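Local structure of glutathione S-transferase (Cupriavidus metallidurans, 4MK3) at residues Trp115-Leu128 against Gln149-Gly163. The protein probably acts as a glutathione transferase, joining glutathione to electrophilic substrates, and binds the sulfinic acid form of glutathione. Sequence-based numbering, arbitrary orientation.
With GSF (L-gamma-glutamyl-3-sulfino-L-alanylglycine), chain E.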
# COMPACT_ATOMS: atom_id res chain seq x y z
N TRP A 115 -4.10 -10.69 -3.52
CA TRP A 115 -4.93 -10.96 -2.37
C TRP A 115 -4.57 -10.04 -1.21
O TRP A 115 -5.45 -9.51 -0.52
CB TRP A 115 -4.78 -12.41 -1.91
CG TRP A 115 -5.70 -13.39 -2.57
CD1 TRP A 115 -5.38 -14.32 -3.53
CD2 TRP A 115 -7.09 -13.54 -2.30
NE1 TRP A 115 -6.51 -15.03 -3.88
CE2 TRP A 115 -7.56 -14.58 -3.12
CE3 TRP A 115 -7.98 -12.91 -1.43
CZ2 TRP A 115 -8.89 -15.01 -3.10
CZ3 TRP A 115 -9.30 -13.35 -1.40
CH2 TRP A 115 -9.74 -14.38 -2.24
N GLU A 116 -3.28 -9.87 -0.94
CA GLU A 116 -2.85 -9.00 0.15
C GLU A 116 -3.30 -7.56 -0.11
O GLU A 116 -3.76 -6.88 0.79
CB GLU A 116 -1.35 -9.07 0.34
CG GLU A 116 -0.85 -8.13 1.46
CD GLU A 116 0.67 -8.07 1.57
OE1 GLU A 116 1.37 -8.25 0.55
OE2 GLU A 116 1.19 -7.86 2.69
N ALA A 117 -3.17 -7.11 -1.35
CA ALA A 117 -3.61 -5.75 -1.70
C ALA A 117 -5.11 -5.59 -1.52
O ALA A 117 -5.59 -4.51 -1.12
CB ALA A 117 -3.19 -5.41 -3.10
N LEU A 118 -5.88 -6.62 -1.85
CA LEU A 118 -7.32 -6.58 -1.67
C LEU A 118 -7.66 -6.44 -0.19
O LEU A 118 -8.49 -5.61 0.20
CB LEU A 118 -7.95 -7.84 -2.25
CG LEU A 118 -9.46 -8.01 -2.10
CD1 LEU A 118 -10.22 -6.82 -2.66
CD2 LEU A 118 -9.88 -9.31 -2.76
N ALA A 119 -7.05 -7.26 0.65
CA ALA A 119 -7.29 -7.21 2.09
C ALA A 119 -6.85 -5.88 2.70
O ALA A 119 -7.58 -5.26 3.48
CB ALA A 119 -6.60 -8.36 2.77
N ASP A 120 -5.67 -5.43 2.32
CA ASP A 120 -5.13 -4.17 2.83
C ASP A 120 -6.03 -3.01 2.37
O ASP A 120 -6.22 -2.04 3.09
CB ASP A 120 -3.71 -3.94 2.29
CG ASP A 120 -2.62 -4.74 3.02
OD1 ASP A 120 -2.91 -5.56 3.91
OD2 ASP A 120 -1.44 -4.52 2.66
N GLY A 121 -6.54 -3.11 1.15
CA GLY A 121 -7.45 -2.08 0.64
C GLY A 121 -8.76 -2.00 1.37
O GLY A 121 -9.32 -0.90 1.59
N LEU A 122 -9.30 -3.15 1.75
CA LEU A 122 -10.47 -3.21 2.61
C LEU A 122 -10.14 -2.49 3.93
O LEU A 122 -10.91 -1.63 4.40
CB LEU A 122 -10.89 -4.67 2.82
CG LEU A 122 -12.16 -4.89 3.63
CD1 LEU A 122 -12.67 -6.31 3.42
CD2 LEU A 122 -11.99 -4.65 5.13
N LEU A 123 -8.99 -2.82 4.53
CA LEU A 123 -8.56 -2.13 5.74
C LEU A 123 -8.40 -0.62 5.55
O LEU A 123 -8.79 0.15 6.43
CB LEU A 123 -7.24 -2.72 6.25
CG LEU A 123 -7.35 -4.16 6.78
CD1 LEU A 123 -5.96 -4.65 7.18
CD2 LEU A 123 -8.29 -4.24 7.93
N ASP A 124 -7.84 -0.19 4.42
CA ASP A 124 -7.66 1.24 4.19
C ASP A 124 -9.01 1.95 4.26
O ASP A 124 -9.12 3.02 4.86
CB ASP A 124 -7.04 1.50 2.82
CG ASP A 124 -5.60 1.01 2.69
OD1 ASP A 124 -4.88 0.82 3.71
OD2 ASP A 124 -5.16 0.89 1.51
N ALA A 125 -10.02 1.35 3.64
CA ALA A 125 -11.36 1.92 3.61
C ALA A 125 -11.99 1.91 5.00
O ALA A 125 -12.63 2.88 5.42
CB ALA A 125 -12.22 1.17 2.64
N ALA A 126 -11.80 0.80 5.71
CA ALA A 126 -12.34 0.68 7.06
C ALA A 126 -11.70 1.70 8.00
O ALA A 126 -12.40 2.35 8.80
CB ALA A 126 -12.14 -0.74 7.58
N LEU A 127 -10.38 1.87 7.93
CA LEU A 127 -9.72 2.88 8.73
C LEU A 127 -10.25 4.27 8.44
O LEU A 127 -10.49 5.04 9.34
CB LEU A 127 -8.20 2.84 8.55
CG LEU A 127 -7.39 2.14 9.65
CD1 LEU A 127 -7.58 2.79 11.03
CD2 LEU A 127 -7.75 0.68 9.67
N LEU A 128 -10.39 4.60 7.17
CA LEU A 128 -10.94 5.91 6.82
C LEU A 128 -12.33 6.12 7.37
O LEU A 128 -12.68 7.22 7.83
CB LEU A 128 -10.91 6.14 5.31
CG LEU A 128 -9.51 6.47 4.75
CD1 LEU A 128 -9.50 6.36 3.22
CD2 LEU A 128 -9.03 7.84 5.19
N GLN A 149 -16.40 4.85 1.20
CA GLN A 149 -15.53 3.88 1.82
C GLN A 149 -16.27 2.60 2.20
O GLN A 149 -15.73 1.49 2.02
CB GLN A 149 -14.82 4.48 3.04
CG GLN A 149 -14.01 5.77 2.74
CD GLN A 149 -13.01 5.64 1.58
OE1 GLN A 149 -12.82 6.58 0.80
NE2 GLN A 149 -12.39 4.51 1.48
N ARG A 150 -17.48 2.73 2.73
CA ARG A 150 -18.24 1.54 3.09
C ARG A 150 -18.60 0.73 1.85
O ARG A 150 -18.63 -0.50 1.90
CB ARG A 150 -19.47 1.91 3.91
CG ARG A 150 -19.09 2.20 5.36
CD ARG A 150 -20.31 2.67 6.15
NE ARG A 150 -19.98 2.94 7.54
CZ ARG A 150 -20.12 2.07 8.54
NH1 ARG A 150 -20.59 0.85 8.30
NH2 ARG A 150 -19.79 2.41 9.78
N SER A 151 -18.82 1.39 0.72
CA SER A 151 -19.09 0.65 -0.52
C SER A 151 -17.85 -0.14 -0.97
O SER A 151 -18.00 -1.23 -1.52
CB SER A 151 -19.56 1.59 -1.63
OG SER A 151 -20.86 2.07 -1.33
N LYS A 152 -16.65 0.37 -0.74
CA LYS A 152 -15.44 -0.35 -1.11
C LYS A 152 -15.35 -1.59 -0.25
O LYS A 152 -14.91 -2.64 -0.71
CB LYS A 152 -14.19 0.49 -0.87
CG LYS A 152 -14.07 1.72 -1.78
CD LYS A 152 -12.75 2.46 -1.51
CE LYS A 152 -12.66 3.81 -2.20
NZ LYS A 152 -12.79 3.67 -3.68
N ILE A 153 -15.71 -1.47 1.03
CA ILE A 153 -15.63 -2.62 1.93
C ILE A 153 -16.56 -3.72 1.42
O ILE A 153 -16.15 -4.88 1.31
CB ILE A 153 -15.97 -2.25 3.38
CG1 ILE A 153 -14.94 -1.27 3.94
CG2 ILE A 153 -16.04 -3.51 4.26
CD1 ILE A 153 -15.35 -0.58 5.27
N ASP A 154 -17.80 -3.35 1.09
CA ASP A 154 -18.78 -4.31 0.60
C ASP A 154 -18.26 -4.99 -0.67
O ASP A 154 -18.38 -6.20 -0.83
CB ASP A 154 -20.09 -3.63 0.30
CG ASP A 154 -20.85 -3.23 1.55
OD1 ASP A 154 -20.53 -3.72 2.65
OD2 ASP A 154 -21.78 -2.43 1.40
N ALA A 155 -17.72 -4.20 -1.58
CA ALA A 155 -17.21 -4.73 -2.85
C ALA A 155 -16.02 -5.64 -2.62
O ALA A 155 -15.88 -6.69 -3.27
CB ALA A 155 -16.86 -3.57 -3.79
N ALA A 156 -15.14 -5.25 -1.71
CA ALA A 156 -13.97 -6.07 -1.42
C ALA A 156 -14.38 -7.40 -0.82
O ALA A 156 -13.79 -8.43 -1.14
CB ALA A 156 -13.02 -5.33 -0.49
N LEU A 157 -15.37 -7.38 0.08
CA LEU A 157 -15.89 -8.62 0.66
C LEU A 157 -16.44 -9.53 -0.41
O LEU A 157 -16.18 -10.73 -0.38
CB LEU A 157 -16.94 -8.35 1.73
CG LEU A 157 -16.40 -7.71 3.01
CD1 LEU A 157 -17.54 -7.09 3.77
CD2 LEU A 157 -15.66 -8.77 3.83
N THR A 158 -17.23 -8.99 -1.33
CA THR A 158 -17.79 -9.81 -2.40
C THR A 158 -16.65 -10.40 -3.23
O THR A 158 -16.70 -11.57 -3.61
CB THR A 158 -18.66 -8.96 -3.28
OG1 THR A 158 -19.79 -8.53 -2.51
CG2 THR A 158 -19.17 -9.76 -4.47
N ALA A 159 -15.63 -9.61 -3.53
CA ALA A 159 -14.51 -10.12 -4.30
C ALA A 159 -13.75 -11.20 -3.55
O ALA A 159 -13.29 -12.18 -4.15
CB ALA A 159 -13.55 -8.98 -4.70
N MET A 160 -13.60 -11.04 -2.24
CA MET A 160 -12.91 -12.06 -1.46
C MET A 160 -13.71 -13.36 -1.53
O MET A 160 -13.14 -14.44 -1.67
CB MET A 160 -12.76 -11.66 -0.01
CG MET A 160 -11.76 -10.54 0.24
SD MET A 160 -11.84 -10.03 1.97
CE MET A 160 -10.48 -8.88 2.05
N SER A 161 -15.03 -13.27 -1.40
CA SER A 161 -15.85 -14.46 -1.43
C SER A 161 -15.80 -15.10 -2.84
O SER A 161 -15.66 -16.32 -2.97
CB SER A 161 -17.29 -14.13 -1.03
OG SER A 161 -18.15 -15.26 -1.13
N THR A 162 -15.87 -14.28 -3.88
CA THR A 162 -15.80 -14.78 -5.26
C THR A 162 -14.44 -15.45 -5.53
O THR A 162 -14.37 -16.54 -6.13
CB THR A 162 -16.06 -13.64 -6.24
OG1 THR A 162 -17.42 -13.22 -6.07
CG2 THR A 162 -15.89 -14.12 -7.70
N GLY A 163 -13.38 -14.82 -5.03
CA GLY A 163 -12.02 -15.32 -5.25
C GLY A 163 -11.72 -16.60 -4.51
O GLY A 163 -11.04 -17.48 -5.04
CB1 GSF E . -3.56 3.60 -4.49
CG1 GSF E . -4.15 4.02 -5.83
CD1 GSF E . -5.11 5.19 -5.69
OE1 GSF E . -5.49 5.62 -4.62
C1 GSF E . -1.94 1.99 -5.47
O11 GSF E . -2.17 1.81 -6.70
O12 GSF E . -0.75 2.04 -5.07
N1 GSF E . -2.69 1.73 -3.17
CA1 GSF E . -3.09 2.14 -4.52
N2 GSF E . -5.52 5.79 -6.88
CA2 GSF E . -6.45 6.86 -6.86
CB2 GSF E . -6.31 7.68 -8.11
SG2 GSF E . -4.92 8.76 -8.10
O1S GSF E . -5.23 9.83 -9.05
O2S GSF E . -3.70 7.98 -8.48
C2 GSF E . -7.87 6.33 -6.99
O2 GSF E . -8.15 5.49 -7.84
N3 GSF E . -8.82 6.84 -6.11
CA3 GSF E . -10.19 6.41 -6.23
C3 GSF E . -10.82 6.12 -4.87
O31 GSF E . -12.08 5.95 -4.82
O32 GSF E . -10.14 6.05 -3.83
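Met160 reaches across to helix 106-134 and beds into a hole made by Trp115, Leu118, Ala119 and Leu122. Its chain is extended beyond CG, which carries CE to 3.6 Å from Ala119 CA, while CG packs against Leu118 CD2 where the two side chains cross at a slant. The indole of Trp115 comes in edge-on, with CH2 3.4 Å from Met160 O and CZ2 3.5 Å from Gly163 C, both near the ring plane; Gly163, lacking a side chain, lets the six-membered ring sit against the backbone.

Leu122 returns the knob: with CG anti to the backbone N (chi1 -176°), it enters among Ile153, Ala156, Leu157 and Met160, its CD1 3.6 Å from Met160 CE. The segments 115-128 and 149-163 run roughly antiparallel (153°), their axes 8.4 Å apart at closest approach, and small residues permit the closeness: Ala156 CB meets Leu118 CD1, and Ala125 CB packs on Ile153 CG1. Farther along, Gln149 bends at chi2 (-52°), laying NE2 3.5 Å from Ala125 CB.

This is packing inside the all-helical C-terminal domain of the GST fold, with helix 177-192 touching Trp115 and Leu157. Lys152 puts only its CB against Ala125; its NZ donates hydrogen bonds to O31, a glycyl carboxylate oxygen of the glutathione derivative (2.6 Å), and to Leu68 O of the second subunit. The contact is largely apolar, and the lysine's positive charge probably helps hold that carboxylate.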